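Long-range contacts in afamin (Homo sapiens, PDB 6RQ7), which carries hydrophobic molecules in body fluids, keeps lipidated Wnt proteins soluble and active, and binds vitamin E: residues L73-C78 and K95-R100; K311-E316 and R374-K379; L453-F458 and T480-R485. All blocks are in the same frame, centred on the assembly; numbering follows the deposited sequence.

Contact 1. Residues L73-C78 and K95-R100; sequences LQEKIC and KVDAQR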
loop_
_atom_site.group_PDB
_atom_site.type_symbol
_atom_site.label_atom_id
_atom_site.label_comp_id
_atom_site.label_asym_id
_atom_site.label_seq_id
_atom_site.Cartn_x
_atom_site.Cartn_y
_atom_site.Cartn_z
ATOM N N LEU A 73 22.303 8.788 7.631
ATOM C CA LEU A 73 21.612 9.691 6.670
ATOM C C LEU A 73 20.905 10.818 7.433
ATOM O O LEU A 73 21.099 11.989 7.065
ATOM C CB LEU A 73 20.611 8.860 5.855
ATOM C CG LEU A 73 20.312 9.341 4.434
ATOM C CD1 LEU A 73 19.574 10.670 4.443
ATOM C CD2 LEU A 73 21.583 9.433 3.603
ATOM N N GLN A 74 20.131 10.469 8.465
ATOM C CA GLN A 74 19.230 11.397 9.206
ATOM C C GLN A 74 20.015 12.223 10.230
ATOM O O GLN A 74 19.522 13.307 10.602
ATOM C CB GLN A 74 18.125 10.610 9.908
ATOM C CG GLN A 74 17.162 9.947 8.937
ATOM C CD GLN A 74 16.632 8.634 9.454
ATOM O OE1 GLN A 74 15.512 8.233 9.145
ATOM N NE2 GLN A 74 17.445 7.946 10.240
ATOM N N GLU A 75 21.166 11.719 10.688
ATOM C CA GLU A 75 22.059 12.418 11.651
ATOM C C GLU A 75 22.745 13.576 10.916
ATOM O O GLU A 75 22.872 14.657 11.520
ATOM C CB GLU A 75 23.066 11.438 12.266
ATOM C CG GLU A 75 23.388 11.715 13.729
ATOM C CD GLU A 75 23.876 10.512 14.526
ATOM O OE1 GLU A 75 23.161 9.487 14.559
ATOM O OE2 GLU A 75 24.972 10.604 15.119
ATOM N N LYS A 76 23.141 13.356 9.656
ATOM C CA LYS A 76 23.782 14.372 8.774
ATOM C C LYS A 76 22.750 15.431 8.372
ATOM O O LYS A 76 23.065 16.627 8.500
ATOM C CB LYS A 76 24.394 13.717 7.531
ATOM C CG LYS A 76 25.747 13.060 7.761
ATOM C CD LYS A 76 26.248 12.271 6.576
ATOM C CE LYS A 76 27.430 11.390 6.918
ATOM N NZ LYS A 76 28.595 12.180 7.380
ATOM N N ILE A 77 21.577 14.999 7.893
ATOM C CA ILE A 77 20.416 15.879 7.563
ATOM C C ILE A 77 20.216 16.883 8.705
ATOM O O ILE A 77 20.099 18.086 8.416
ATOM C CB ILE A 77 19.151 15.037 7.300
ATOM C CG1 ILE A 77 19.170 14.421 5.899
ATOM C CG2 ILE A 77 17.889 15.854 7.532
ATOM C CD1 ILE A 77 17.998 13.510 5.609
ATOM N N CYS A 78 20.185 16.393 9.950
ATOM C CA CYS A 78 19.995 17.185 11.199
ATOM C C CYS A 78 21.221 18.062 11.485
ATOM O O CYS A 78 21.036 19.245 11.848
ATOM C CB CYS A 78 19.743 16.264 12.384
ATOM S SG CYS A 78 18.097 15.513 12.340
ATOM N N LYS A 95 15.026 13.823 18.934
ATOM C CA LYS A 95 14.536 12.469 19.312
ATOM C C LYS A 95 15.684 11.458 19.236
ATOM O O LYS A 95 16.659 11.711 18.496
ATOM C CB LYS A 95 13.403 12.021 18.385
ATOM C CG LYS A 95 12.108 12.808 18.512
ATOM C CD LYS A 95 10.939 12.143 17.819
ATOM C CE LYS A 95 9.772 13.079 17.594
ATOM N NZ LYS A 95 9.259 13.633 18.870
ATOM N N VAL A 96 15.549 10.350 19.971
ATOM C CA VAL A 96 16.470 9.175 19.918
ATOM C C VAL A 96 16.312 8.515 18.545
ATOM O O VAL A 96 15.219 8.636 17.957
ATOM C CB VAL A 96 16.202 8.181 21.064
ATOM C CG1 VAL A 96 16.311 8.854 22.425
ATOM C CG2 VAL A 96 14.862 7.475 20.914
ATOM N N ASP A 97 17.360 7.827 18.081
ATOM C CA ASP A 97 17.554 7.396 16.668
ATOM C C ASP A 97 16.288 6.712 16.130
ATOM O O ASP A 97 15.916 7.016 14.979
ATOM C CB ASP A 97 18.807 6.521 16.528
ATOM C CG ASP A 97 20.123 7.288 16.600
ATOM O OD1 ASP A 97 20.089 8.538 16.554
ATOM O OD2 ASP A 97 21.178 6.629 16.699
ATOM N N ALA A 98 15.641 5.850 16.925
ATOM C CA ALA A 98 14.434 5.076 16.538
ATOM C C ALA A 98 13.221 6.008 16.409
ATOM O O ALA A 98 12.540 5.956 15.362
ATOM C CB ALA A 98 14.176 3.978 17.541
ATOM N N GLN A 99 12.963 6.823 17.437
ATOM C CA GLN A 99 11.847 7.808 17.480
ATOM C C GLN A 99 12.037 8.851 16.372
ATOM O O GLN A 99 11.024 9.339 15.844
ATOM C CB GLN A 99 11.785 8.485 18.851
ATOM C CG GLN A 99 11.406 7.544 19.985
ATOM C CD GLN A 99 10.060 6.894 19.769
ATOM O OE1 GLN A 99 9.871 5.711 20.041
ATOM N NE2 GLN A 99 9.113 7.666 19.263
ATOM N N ARG A 100 13.293 9.176 16.049
ATOM C CA ARG A 100 13.680 10.150 14.991
ATOM C C ARG A 100 13.320 9.579 13.613
ATOM O O ARG A 100 12.808 10.354 12.783
ATOM C CB ARG A 100 15.164 10.514 15.133
ATOM C CG ARG A 100 15.972 10.492 13.842
ATOM C CD ARG A 100 17.129 11.478 13.813
ATOM N NE ARG A 100 17.664 11.838 15.121
ATOM C CZ ARG A 100 18.610 12.749 15.332
ATOM N NH1 ARG A 100 19.153 13.407 14.319
ATOM N NH2 ARG A 100 19.013 13.000 16.567
#
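Arg100 reaches from the first turn of helix 97-107 to the flank of helix 73-79, where its guanidinium end lies beside Cys78: NH1 is 3.1 Å from Cys78 SG and 3.5 Å from Cys78 CB. The sulfur stands obliquely to the guanidinium plane. At the edge of the same group, near its plane, lies the carbonyl oxygen of Gln74, 3.7 Å from Arg100 NH1. No hydrogen bond crosses the contact. Lower on the arm, CD of Arg100 rests on CB of Gln74 at 4.1 Å, so the aliphatic part packs while the cationic tip goes on to the sulfur. A bend at chi3 (26°) turns the tip, and a weak bond from Arg100 NH2 to Lys95 O, 3.3 Å long, ties it back to its own segment.

Alongside, Glu75 and Asp97 bring like charges together, OE1 of Glu75 lying 3.8 Å from OD1 of Asp97 with the carboxylate planes 31° apart. Lys67 is a long, weak ion-pair partner of both, and Arg100 NH1 is 5.6 Å from Glu75 OE1.

Farther out, two disulfides join the helices indirectly, through helix 90-93. Cys78 is bonded to Cys93, while neighbouring Cys92 is bonded to Cys103 on helix 97-107; adjacent cysteines serving two disulfides are a hallmark of the albumin family. Gln74 and Ile77 also pack on Phe104 of helix 97-107, and Leu73 faces helices 22-33 and 39-56. The chemistry is one of charge balance at the surface: with Lys67 and Arg100 nearby, two basic side chains would offset the acidic pair, while the covalent links between the helices run through helix 90-93.

Contact 2. Residues K311-E316 and R374-K379; sequences KFTDSE and RYAEDK
Arg374 grips the end of helix 311-314 by its backbone carbonyls. NH1 gives a hydrogen bond to Thr313 O (2.6 Å, N-H...O 131°), with the oxygen close to the guanidinium plane but the donor tilted 34° from the carbonyl plane. NH2 makes a weak bond to Asp314 O at 2.8 Å, the oxygen standing obliquely to the guanidinium plane. Bends at chi2 (-88°) and chi3 fold the chain back, bringing the tip to these oxygens although CB starts away from the helix.

A second polar cluster gathers on Thr313 OG1, which is 2.7 Å from Glu377 OE1 and 2.8 Å from Asp314 OD1. The two carboxylates come near each other, OD1 of Asp314 lying 3.7 Å from OE1 of Glu377, so the hydroxyl would ease their repulsion.

Apolar contact centres on the Thr313 methyl: CG2 touches CB of Ala376 at 3.7 Å, and CG of Glu377 lies across the same methyl. Around this, Phe312 faces the rings of Phe329 and Phe333, and Tyr373 OH bonds to Ser315 O. The side chain of Glu377 lies about 5 Å from a bound N-acetylglucosamine, on the helix that carries the glycosylated Asn381. In this arrangement an arginine just ahead of helix 376-392 donates to the last carbonyls of helix 311-314, joining two helix ends within the second albumin repeat.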
loop_
_atom_site.group_PDB
_atom_site.type_symbol
_atom_site.label_atom_id
_atom_site.label_comp_id
_atom_site.label_asym_id
_atom_site.label_seq_id
_atom_site.Cartn_x
_atom_site.Cartn_y
_atom_site.Cartn_z
ATOM N N LYS A 311 -10.414 -28.992 5.308
ATOM C CA LYS A 311 -9.827 -29.415 6.610
ATOM C C LYS A 311 -10.377 -28.490 7.698
ATOM O O LYS A 311 -10.699 -28.985 8.793
ATOM C CB LYS A 311 -8.296 -29.371 6.562
ATOM C CG LYS A 311 -7.596 -29.495 7.911
ATOM C CD LYS A 311 -6.104 -29.738 7.808
ATOM C CE LYS A 311 -5.337 -28.559 7.244
ATOM N NZ LYS A 311 -3.922 -28.907 6.970
ATOM N N PHE A 312 -10.501 -27.199 7.377
ATOM C CA PHE A 312 -10.883 -26.102 8.306
ATOM C C PHE A 312 -12.372 -26.192 8.654
ATOM O O PHE A 312 -12.780 -25.563 9.648
ATOM C CB PHE A 312 -10.522 -24.750 7.688
ATOM C CG PHE A 312 -9.040 -24.536 7.511
ATOM C CD1 PHE A 312 -8.258 -24.098 8.569
ATOM C CD2 PHE A 312 -8.423 -24.793 6.296
ATOM C CE1 PHE A 312 -6.893 -23.911 8.413
ATOM C CE2 PHE A 312 -7.059 -24.606 6.141
ATOM C CZ PHE A 312 -6.297 -24.165 7.200
ATOM N N THR A 313 -13.149 -26.942 7.862
ATOM C CA THR A 313 -14.618 -27.113 8.017
ATOM C C THR A 313 -14.947 -28.538 8.477
ATOM O O THR A 313 -15.672 -28.671 9.480
ATOM C CB THR A 313 -15.344 -26.781 6.709
ATOM O OG1 THR A 313 -14.734 -27.531 5.659
ATOM C CG2 THR A 313 -15.301 -25.306 6.380
ATOM N N ASP A 314 -14.443 -29.556 7.771
ATOM C CA ASP A 314 -14.854 -30.977 7.946
ATOM C C ASP A 314 -14.356 -31.504 9.298
ATOM O O ASP A 314 -15.160 -32.159 9.992
ATOM C CB ASP A 314 -14.377 -31.848 6.780
ATOM C CG ASP A 314 -14.917 -31.408 5.428
ATOM O OD1 ASP A 314 -15.248 -30.212 5.288
ATOM O OD2 ASP A 314 -15.007 -32.264 4.524
ATOM N N SER A 315 -13.099 -31.218 9.660
ATOM C CA SER A 315 -12.414 -31.738 10.877
ATOM C C SER A 315 -13.215 -31.400 12.142
ATOM O O SER A 315 -13.966 -30.399 12.128
ATOM C CB SER A 315 -10.999 -31.220 10.981
ATOM O OG SER A 315 -10.191 -31.723 9.928
ATOM N N GLU A 316 -13.042 -32.214 13.191
ATOM C CA GLU A 316 -13.766 -32.121 14.490
ATOM C C GLU A 316 -12.915 -31.366 15.520
ATOM O O GLU A 316 -13.511 -30.759 16.432
ATOM C CB GLU A 316 -14.107 -33.518 15.014
ATOM C CG GLU A 316 -14.950 -34.347 14.058
ATOM C CD GLU A 316 -15.468 -35.655 14.631
ATOM O OE1 GLU A 316 -15.377 -36.686 13.932
ATOM O OE2 GLU A 316 -15.972 -35.640 15.774
ATOM N N ARG A 374 -19.695 -26.357 10.323
ATOM C CA ARG A 374 -19.816 -27.344 9.216
ATOM C C ARG A 374 -19.780 -26.595 7.879
ATOM O O ARG A 374 -18.931 -26.947 7.035
ATOM C CB ARG A 374 -21.105 -28.167 9.339
ATOM C CG ARG A 374 -21.005 -29.354 10.286
ATOM C CD ARG A 374 -20.512 -30.630 9.623
ATOM N NE ARG A 374 -19.593 -31.368 10.485
ATOM C CZ ARG A 374 -18.275 -31.169 10.557
ATOM N NH1 ARG A 374 -17.688 -30.247 9.812
ATOM N NH2 ARG A 374 -17.541 -31.897 11.383
ATOM N N TYR A 375 -20.640 -25.582 7.716
ATOM C CA TYR A 375 -20.844 -24.838 6.445
ATOM C C TYR A 375 -20.283 -23.417 6.578
ATOM O O TYR A 375 -21.010 -22.443 6.300
ATOM C CB TYR A 375 -22.320 -24.796 6.026
ATOM C CG TYR A 375 -23.260 -25.714 6.766
ATOM C CD1 TYR A 375 -23.733 -25.380 8.026
ATOM C CD2 TYR A 375 -23.723 -26.886 6.188
ATOM C CE1 TYR A 375 -24.613 -26.203 8.709
ATOM C CE2 TYR A 375 -24.608 -27.718 6.857
ATOM C CZ TYR A 375 -25.054 -27.375 8.121
ATOM O OH TYR A 375 -25.925 -28.187 8.788
ATOM N N ALA A 376 -19.018 -23.298 6.987
ATOM C CA ALA A 376 -18.210 -22.069 6.818
ATOM C C ALA A 376 -17.973 -21.871 5.317
ATOM O O ALA A 376 -18.038 -20.718 4.852
ATOM C CB ALA A 376 -16.912 -22.176 7.577
ATOM N N GLU A 377 -17.728 -22.975 4.602
ATOM C CA GLU A 377 -17.512 -23.028 3.130
ATOM C C GLU A 377 -18.678 -22.333 2.420
ATOM O O GLU A 377 -18.413 -21.456 1.576
ATOM C CB GLU A 377 -17.373 -24.477 2.654
ATOM C CG GLU A 377 -15.940 -24.990 2.653
ATOM C CD GLU A 377 -15.802 -26.499 2.519
ATOM O OE1 GLU A 377 -16.279 -27.216 3.422
ATOM O OE2 GLU A 377 -15.223 -26.956 1.510
ATOM N N ASP A 378 -19.914 -22.717 2.758
ATOM C CA ASP A 378 -21.160 -22.166 2.159
ATOM C C ASP A 378 -21.341 -20.706 2.588
ATOM O O ASP A 378 -21.843 -19.917 1.767
ATOM C CB ASP A 378 -22.388 -22.998 2.540
ATOM C CG ASP A 378 -22.596 -24.238 1.689
ATOM O OD1 ASP A 378 -21.694 -24.566 0.890
ATOM O OD2 ASP A 378 -23.667 -24.864 1.825
ATOM N N LYS A 379 -20.953 -20.366 3.823
ATOM C CA LYS A 379 -21.060 -18.989 4.379
ATOM C C LYS A 379 -20.147 -18.039 3.595
ATOM O O LYS A 379 -20.493 -16.845 3.504
ATOM C CB LYS A 379 -20.715 -18.961 5.872
ATOM C CG LYS A 379 -20.788 -17.580 6.509
ATOM C CD LYS A 379 -21.047 -17.597 7.997
ATOM C CE LYS A 379 -21.332 -16.217 8.550
ATOM N NZ LYS A 379 -21.343 -16.211 10.032
#

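Contact 3. Residues L453-F458 and T480-R485; sequences LADLVF and TNFAFR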
loop_
_atom_site.group_PDB
_atom_site.type_symbol
_atom_site.label_atom_id
_atom_site.label_comp_id
_atom_site.label_asym_id
_atom_site.label_seq_id
_atom_site.Cartn_x
_atom_site.Cartn_y
_atom_site.Cartn_z
ATOM N N LEU A 453 -8.856 -2.394 -6.175
ATOM C CA LEU A 453 -8.477 -1.065 -6.730
ATOM C C LEU A 453 -9.224 0.055 -5.995
ATOM O O LEU A 453 -8.610 1.111 -5.757
ATOM C CB LEU A 453 -8.792 -1.053 -8.230
ATOM C CG LEU A 453 -7.732 -0.415 -9.126
ATOM C CD1 LEU A 453 -7.498 1.038 -8.745
ATOM C CD2 LEU A 453 -6.432 -1.202 -9.072
ATOM N N ALA A 454 -10.503 -0.154 -5.669
ATOM C CA ALA A 454 -11.337 0.805 -4.908
ATOM C C ALA A 454 -10.805 0.916 -3.476
ATOM O O ALA A 454 -10.825 2.033 -2.935
ATOM C CB ALA A 454 -12.786 0.389 -4.920
ATOM N N ASP A 455 -10.334 -0.198 -2.900
ATOM C CA ASP A 455 -9.785 -0.264 -1.519
ATOM C C ASP A 455 -8.625 0.732 -1.389
ATOM O O ASP A 455 -8.484 1.316 -0.299
ATOM C CB ASP A 455 -9.338 -1.682 -1.143
ATOM C CG ASP A 455 -9.553 -2.037 0.321
ATOM O OD1 ASP A 455 -10.729 -2.163 0.728
ATOM O OD2 ASP A 455 -8.547 -2.195 1.043
ATOM N N LEU A 456 -7.846 0.929 -2.463
ATOM C CA LEU A 456 -6.666 1.840 -2.497
ATOM C C LEU A 456 -7.107 3.283 -2.225
ATOM O O LEU A 456 -6.323 4.019 -1.597
ATOM C CB LEU A 456 -5.962 1.755 -3.857
ATOM C CG LEU A 456 -5.305 0.417 -4.202
ATOM C CD1 LEU A 456 -4.642 0.478 -5.569
ATOM C CD2 LEU A 456 -4.297 0.010 -3.142
ATOM N N VAL A 457 -8.305 3.668 -2.677
ATOM C CA VAL A 457 -8.783 5.086 -2.675
ATOM C C VAL A 457 -9.261 5.474 -1.267
ATOM O O VAL A 457 -9.434 6.687 -1.029
ATOM C CB VAL A 457 -9.885 5.328 -3.727
ATOM C CG1 VAL A 457 -9.624 4.553 -5.011
ATOM C CG2 VAL A 457 -11.278 5.030 -3.187
ATOM N N PHE A 458 -9.491 4.494 -0.386
ATOM C CA PHE A 458 -9.924 4.705 1.022
ATOM C C PHE A 458 -8.685 4.803 1.918
ATOM O O PHE A 458 -8.717 5.581 2.893
ATOM C CB PHE A 458 -10.903 3.607 1.442
ATOM C CG PHE A 458 -12.186 3.618 0.651
ATOM C CD1 PHE A 458 -13.023 4.722 0.680
ATOM C CD2 PHE A 458 -12.548 2.540 -0.141
ATOM C CE1 PHE A 458 -14.198 4.744 -0.056
ATOM C CE2 PHE A 458 -13.724 2.563 -0.875
ATOM C CZ PHE A 458 -14.547 3.665 -0.833
ATOM N N THR A 480 -10.502 1.032 12.696
ATOM C CA THR A 480 -11.274 -0.112 13.256
ATOM C C THR A 480 -10.785 -1.430 12.645
ATOM O O THR A 480 -10.239 -2.255 13.401
ATOM C CB THR A 480 -12.783 0.081 13.060
ATOM O OG1 THR A 480 -13.187 1.150 13.917
ATOM C CG2 THR A 480 -13.596 -1.154 13.380
ATOM N N ASN A 481 -10.989 -1.620 11.339
ATOM C CA ASN A 481 -10.722 -2.905 10.638
ATOM C C ASN A 481 -10.320 -2.627 9.185
ATOM O O ASN A 481 -11.116 -1.991 8.471
ATOM C CB ASN A 481 -11.937 -3.832 10.705
ATOM C CG ASN A 481 -11.679 -5.182 10.073
ATOM O OD1 ASN A 481 -11.316 -5.265 8.902
ATOM N ND2 ASN A 481 -11.867 -6.244 10.837
ATOM N N PHE A 482 -9.149 -3.121 8.771
ATOM C CA PHE A 482 -8.560 -2.921 7.419
ATOM C C PHE A 482 -9.444 -3.565 6.347
ATOM O O PHE A 482 -9.719 -2.909 5.326
ATOM C CB PHE A 482 -7.156 -3.521 7.327
ATOM C CG PHE A 482 -6.604 -3.574 5.924
ATOM C CD1 PHE A 482 -6.075 -2.440 5.328
ATOM C CD2 PHE A 482 -6.634 -4.751 5.191
ATOM C CE1 PHE A 482 -5.574 -2.487 4.036
ATOM C CE2 PHE A 482 -6.135 -4.795 3.898
ATOM C CZ PHE A 482 -5.605 -3.664 3.324
ATOM N N ALA A 483 -9.831 -4.826 6.552
ATOM C CA ALA A 483 -10.637 -5.627 5.601
ATOM C C ALA A 483 -11.979 -4.929 5.357
ATOM O O ALA A 483 -12.268 -4.586 4.190
ATOM C CB ALA A 483 -10.833 -7.026 6.133
ATOM N N PHE A 484 -12.744 -4.709 6.434
ATOM C CA PHE A 484 -14.100 -4.099 6.430
ATOM C C PHE A 484 -13.992 -2.582 6.642
ATOM O O PHE A 484 -14.411 -2.092 7.711
ATOM C CB PHE A 484 -14.977 -4.745 7.508
ATOM C CG PHE A 484 -15.227 -6.222 7.334
ATOM C CD1 PHE A 484 -16.172 -6.679 6.429
ATOM C CD2 PHE A 484 -14.534 -7.156 8.089
ATOM C CE1 PHE A 484 -16.410 -8.035 6.275
ATOM C CE2 PHE A 484 -14.773 -8.513 7.932
ATOM C CZ PHE A 484 -15.708 -8.949 7.026
ATOM N N ARG A 485 -13.433 -1.864 5.660
ATOM C CA ARG A 485 -13.456 -0.374 5.601
ATOM C C ARG A 485 -14.219 0.072 4.347
ATOM O O ARG A 485 -14.968 1.062 4.446
ATOM C CB ARG A 485 -12.040 0.211 5.680
ATOM C CG ARG A 485 -11.119 -0.158 4.525
ATOM C CD ARG A 485 -9.886 0.724 4.411
ATOM N NE ARG A 485 -9.242 1.045 5.682
ATOM C CZ ARG A 485 -8.058 1.641 5.809
ATOM N NH1 ARG A 485 -7.571 1.890 7.014
ATOM N NH2 ARG A 485 -7.358 1.985 4.740
#
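Asp455 turns its buried carboxylate to an aromatic ring although an arginine is close by. OD2 lies 4.0 Å from CZ of Phe482, the carboxylate and ring planes standing 80° apart, whereas OD2 is 5.7 Å from NE of Arg485. The oxygen meets the ring obliquely, at its far end. Phe482 gets there because CG is anti to its backbone N (chi1 170°), which carries the ring out toward the helical segment.

Arg485 meets this segment mainly through its chain. Its CG lies 4.3 Å from Asp455 OD1, its CD 4.3 Å from CB of Phe458, and its NH2 comes obliquely to 4.2 Å from the carbonyl carbon of Phe458. No hydrogen bond joins the two segments; NH1 has a weak one to Cys478 O instead.

The loop 480-485 keeps its shape by an Asx motif: Asn481 OD1 accepts from Phe484 N at 2.9 Å with an almost straight N-H...O angle of 167°. The donor sits above the amide's carbonyl plane. Phe458 extends the packing by stacking on Phe489.

Other parts of the chain close over the contact. His201 of helix 189-209 touches both Asp455 and Phe482; from helix 346-363, Pro347 touches Asp455 and Leu350 touches Phe482. His201 belongs to the region of the hydrophobic-ligand pocket, so this third-repeat contact is packed against the second. Held by van der Waals contact rather than a salt bridge, the pair leaves charge to longer-range effects: Arg485, together with Arg486 packed on Asp455, would tend to stabilise the buried carboxylate as an anion.

Overall arrangement
The three contacts follow one another along the chain, one in each albumin repeat, and none touches another. Contact 1 lies at the surface, contact 2 is partly buried and contact 3 is buried, its centre about 11 Å from the centre of the chain. Contacts 1 and 2 sit on opposite sides of that centre, about 51 Å apart between centres; contacts 2 and 3 approach to about 9 Å between nearest atoms. Each uses an arginine differently: beside a disulfide sulfur in 73-78/95-100, as a donor to helix-end carbonyls in 311-316/374-379, and mostly through its aliphatic chain in 453-458/480-485. Facing acidic pairs mark contacts 1 and 2, while contact 3 holds an aspartate beside an aromatic ring.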